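Local coordinates for metalloprotease stcE (Escherichia coli, PDB 4DNY), which is a secreted zinc metalloprotease that cleaves O-linked glycoproteins such as mucins and C1 esterase inhibitor, probably assisting adhesion and immune evasion by enterohemorrhagic strains, at residues N52-I57 and G78-F83. Numbering follows the deposited sequence.
Sequences NALVEI and GKMVRF
Glu56 and Arg82 are paired across two parallel strands, and their side chains form a salt bridge on one face of the sheet. Arg82 NH1 donates to Glu56 OE1 over 2.7 Å, nearly in the guanidinium plane but on the anti side of OE1 and tilted out of the carboxylate plane, which stands 86° from the guanidinium. Leu54 CD1 lies over one guanidinium face, 4.1 Å from Arg82 NH2, and also touches Met80 CB. On the other face, where Val55 and Val81 also point, Ile57 and Phe83 run side by side: Ile57 CD1 approaches Phe83 CE1 to 3.5 Å. Ile57 CD1 also touches Val81 CG1.

The backbone sets this register. Met80 N donates to Ala53 O, Val55 N to Met80 O, Arg82 N to Val55 O and Ile57 N to Arg82 O, the last over 2.8 Å and nearly straight at 170°. Where the strands begin, Lys79, bent at chi2 (-63°), turns CD toward Asn52 O, and NZ at its end donates to Asn52 O over 2.9 Å, from above the carbonyl plane; Leu49 O accepts from the same ammonium. A water lies within hydrogen-bonding distance of both Ala53 O and Gly78 O, linking the two backbones.

Farther out, helix 43-49 covers the Val55, Ile57 and Val81 side, while Lys25 and His58 bind Glu56 OE1 and OE2. These parallel strands are neighbours in the interior of the mixed sheet of the StcE beta-sandwich domain. Chemically, the contact separates an apolar, helix-covered face from one where a largely buried carboxylate gathers cationic partners, which would be expected to stabilise its ionised form.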
ATOM      1  N   ASN A  52       9.297  -9.246  -2.197  1.00 18.77           N
ATOM      2  CA  ASN A  52       9.093  -8.248  -3.238  1.00 16.78           C
ATOM      3  C   ASN A  52       9.512  -6.869  -2.803  1.00 15.01           C
ATOM      4  O   ASN A  52       9.279  -6.499  -1.651  1.00 16.83           O
ATOM      5  CB  ASN A  52       7.607  -8.191  -3.623  1.00 16.59           C
ATOM      6  CG  ASN A  52       7.144  -9.483  -4.302  1.00 20.09           C
ATOM      7  OD1 ASN A  52       7.346  -9.643  -5.495  1.00 20.68           O
ATOM      8  ND2 ASN A  52       6.532 -10.395  -3.550  1.00 20.27           N
ATOM      9  N   ALA A  53      10.047  -6.107  -3.748  1.00 14.51           N
ATOM     10  CA  ALA A  53      10.432  -4.704  -3.529  1.00 13.33           C
ATOM     11  C   ALA A  53       9.245  -3.773  -3.491  1.00 12.65           C
ATOM     12  O   ALA A  53       9.276  -2.708  -2.871  1.00 13.34           O
ATOM     13  CB  ALA A  53      11.347  -4.250  -4.660  1.00 14.57           C
ATOM     14  N   LEU A  54       8.181  -4.148  -4.179  1.00 12.21           N
ATOM     15  CA  LEU A  54       6.960  -3.349  -4.292  1.00 11.70           C
ATOM     16  C   LEU A  54       5.726  -4.203  -4.289  1.00 12.33           C
ATOM     17  O   LEU A  54       5.672  -5.270  -4.961  1.00 13.72           O
ATOM     18  CB  LEU A  54       7.052  -2.487  -5.549  1.00 12.11           C
ATOM     19  CG  LEU A  54       5.920  -1.379  -5.663  1.00 14.41           C
ATOM     20  CD1 LEU A  54       6.483  -0.102  -6.249  1.00 20.18           C
ATOM     21  CD2 LEU A  54       4.857  -1.981  -6.455  1.00 18.77           C
ATOM     22  N   VAL A  55       4.699  -3.743  -3.559  1.00 11.12           N
ATOM     23  CA  VAL A  55       3.345  -4.329  -3.632  1.00 11.47           C
ATOM     24  C   VAL A  55       2.468  -3.280  -4.273  1.00 10.16           C
ATOM     25  O   VAL A  55       2.474  -2.106  -3.827  1.00 10.40           O
ATOM     26  CB  VAL A  55       2.808  -4.707  -2.261  1.00 10.33           C
ATOM     27  CG1 VAL A  55       1.280  -4.956  -2.295  1.00 11.99           C
ATOM     28  CG2 VAL A  55       3.548  -5.967  -1.683  1.00 12.18           C
ATOM     29  N   GLU A  56       1.678  -3.661  -5.276  1.00 10.24           N
ATOM     30  CA  GLU A  56       0.780  -2.735  -5.993  1.00 10.00           C
ATOM     31  C   GLU A  56      -0.644  -3.292  -5.832  1.00  9.39           C
ATOM     32  O   GLU A  56      -0.919  -4.415  -6.286  1.00 10.33           O
ATOM     33  CB  GLU A  56       1.159  -2.618  -7.471  1.00 10.87           C
ATOM     34  CG  GLU A  56       0.191  -1.720  -8.229  1.00 11.93           C
ATOM     35  CD  GLU A  56       0.702  -1.313  -9.624  1.00 15.92           C
ATOM     36  OE1 GLU A  56       1.902  -1.067  -9.810  1.00 15.53           O
ATOM     37  OE2 GLU A  56      -0.106  -1.223 -10.506  1.00 18.92           O
ATOM     38  N   ILE A  57      -1.494  -2.506  -5.197  1.00  9.25           N
ATOM     39  CA  ILE A  57      -2.850  -2.907  -4.870  1.00  9.14           C
ATOM     40  C   ILE A  57      -3.819  -2.229  -5.777  1.00  9.31           C
ATOM     41  O   ILE A  57      -3.787  -1.002  -5.950  1.00  9.50           O
ATOM     42  CB  ILE A  57      -3.149  -2.511  -3.414  1.00  9.04           C
ATOM     43  CG1 ILE A  57      -2.304  -3.347  -2.464  1.00  9.94           C
ATOM     44  CG2 ILE A  57      -4.691  -2.621  -3.076  1.00  9.55           C
ATOM     45  CD1 ILE A  57      -2.206  -2.768  -1.003  1.00 11.96           C
ATOM     46  N   GLY A  78      13.105   0.437   2.853  1.00 17.62           N
ATOM     47  CA  GLY A  78      13.195   0.685   1.417  1.00 15.75           C
ATOM     48  C   GLY A  78      12.073   0.102   0.572  1.00 15.68           C
ATOM     49  O   GLY A  78      12.072   0.276  -0.672  1.00 15.30           O
ATOM     50  N   LYS A  79      11.151  -0.589   1.199  1.00 13.49           N
ATOM     51  CA  LYS A  79      10.035  -1.196   0.489  1.00 12.69           C
ATOM     52  C   LYS A  79       9.025  -0.135   0.067  1.00 11.64           C
ATOM     53  O   LYS A  79       8.881   0.906   0.681  1.00 12.08           O
ATOM     54  CB  LYS A  79       9.341  -2.252   1.366  1.00 13.08           C
ATOM     55  CG  LYS A  79      10.227  -3.400   1.743  1.00 15.81           C
ATOM     56  CD  LYS A  79      10.699  -4.196   0.552  1.00 17.24           C
ATOM     57  CE  LYS A  79      11.559  -5.418   0.945  1.00 21.58           C
ATOM     58  NZ  LYS A  79      11.717  -6.410  -0.094  1.00 22.53           N
ATOM     59  N   MET A  80       8.213  -0.489  -0.959  1.00 11.19           N
ATOM     60  CA  MET A  80       7.230   0.439  -1.537  1.00 10.46           C
ATOM     61  C   MET A  80       5.863  -0.201  -1.687  1.00 10.19           C
ATOM     62  O   MET A  80       5.751  -1.404  -1.899  1.00 10.64           O
ATOM     63  CB  MET A  80       7.735   1.010  -2.867  1.00 11.70           C
ATOM     64  CG  MET A  80       8.931   1.872  -2.685  1.00 13.52           C
ATOM     65  SD  MET A  80       9.615   2.433  -4.263  0.12 13.60           S
ATOM     66  CE  MET A  80       8.268   3.419  -5.019  1.00 16.51           C
ATOM     67  N   VAL A  81       4.839   0.635  -1.615  1.00  9.58           N
ATOM     68  CA  VAL A  81       3.452   0.208  -1.854  1.00  9.35           C
ATOM     69  C   VAL A  81       2.784   1.219  -2.767  1.00  9.34           C
ATOM     70  O   VAL A  81       2.818   2.426  -2.487  1.00  9.36           O
ATOM     71  CB  VAL A  81       2.616   0.055  -0.538  1.00  9.21           C
ATOM     72  CG1 VAL A  81       1.198  -0.432  -0.868  1.00  9.96           C
ATOM     73  CG2 VAL A  81       3.333  -0.957   0.375  1.00 10.58           C
ATOM     74  N   ARG A  82       2.187   0.739  -3.839  1.00 10.14           N
ATOM     75  CA  ARG A  82       1.411   1.566  -4.762  1.00  9.57           C
ATOM     76  C   ARG A  82      -0.044   1.167  -4.689  1.00  9.32           C
ATOM     77  O   ARG A  82      -0.364  -0.023  -4.567  1.00 10.28           O
ATOM     78  CB  ARG A  82       1.928   1.394  -6.215  1.00 10.97           C
ATOM     79  CG  ARG A  82       1.197   2.315  -7.184  1.00 11.49           C
ATOM     80  CD  ARG A  82       1.724   2.198  -8.574  1.00 13.37           C
ATOM     81  NE  ARG A  82       3.118   2.690  -8.681  1.00 14.13           N
ATOM     82  CZ  ARG A  82       4.149   1.981  -9.098  1.00 15.38           C
ATOM     83  NH1 ARG A  82       3.973   0.680  -9.438  1.00 17.33           N
ATOM     84  NH2 ARG A  82       5.377   2.504  -9.225  1.00 18.31           N
ATOM     85  N   PHE A  83      -0.944   2.142  -4.718  1.00  9.31           N
ATOM     86  CA  PHE A  83      -2.418   1.907  -4.802  1.00  9.21           C
ATOM     87  C   PHE A  83      -2.928   2.485  -6.087  1.00  9.55           C
ATOM     88  O   PHE A  83      -2.560   3.604  -6.438  1.00 10.13           O
ATOM     89  CB  PHE A  83      -3.156   2.590  -3.660  1.00  9.03           C
ATOM     90  CG  PHE A  83      -2.901   1.967  -2.334  1.00  8.85           C
ATOM     91  CD1 PHE A  83      -3.754   1.025  -1.831  1.00  9.73           C
ATOM     92  CD2 PHE A  83      -1.790   2.340  -1.563  1.00  9.83           C
ATOM     93  CE1 PHE A  83      -3.496   0.428  -0.600  1.00 10.49           C
ATOM     94  CE2 PHE A  83      -1.563   1.772  -0.316  1.00 10.44           C
ATOM     95  CZ  PHE A  83      -2.410   0.815   0.144  1.00 11.23           C
TER
HETATM   96  O   HOH W   1      11.593  -1.126  -2.982  1.00 10.08           O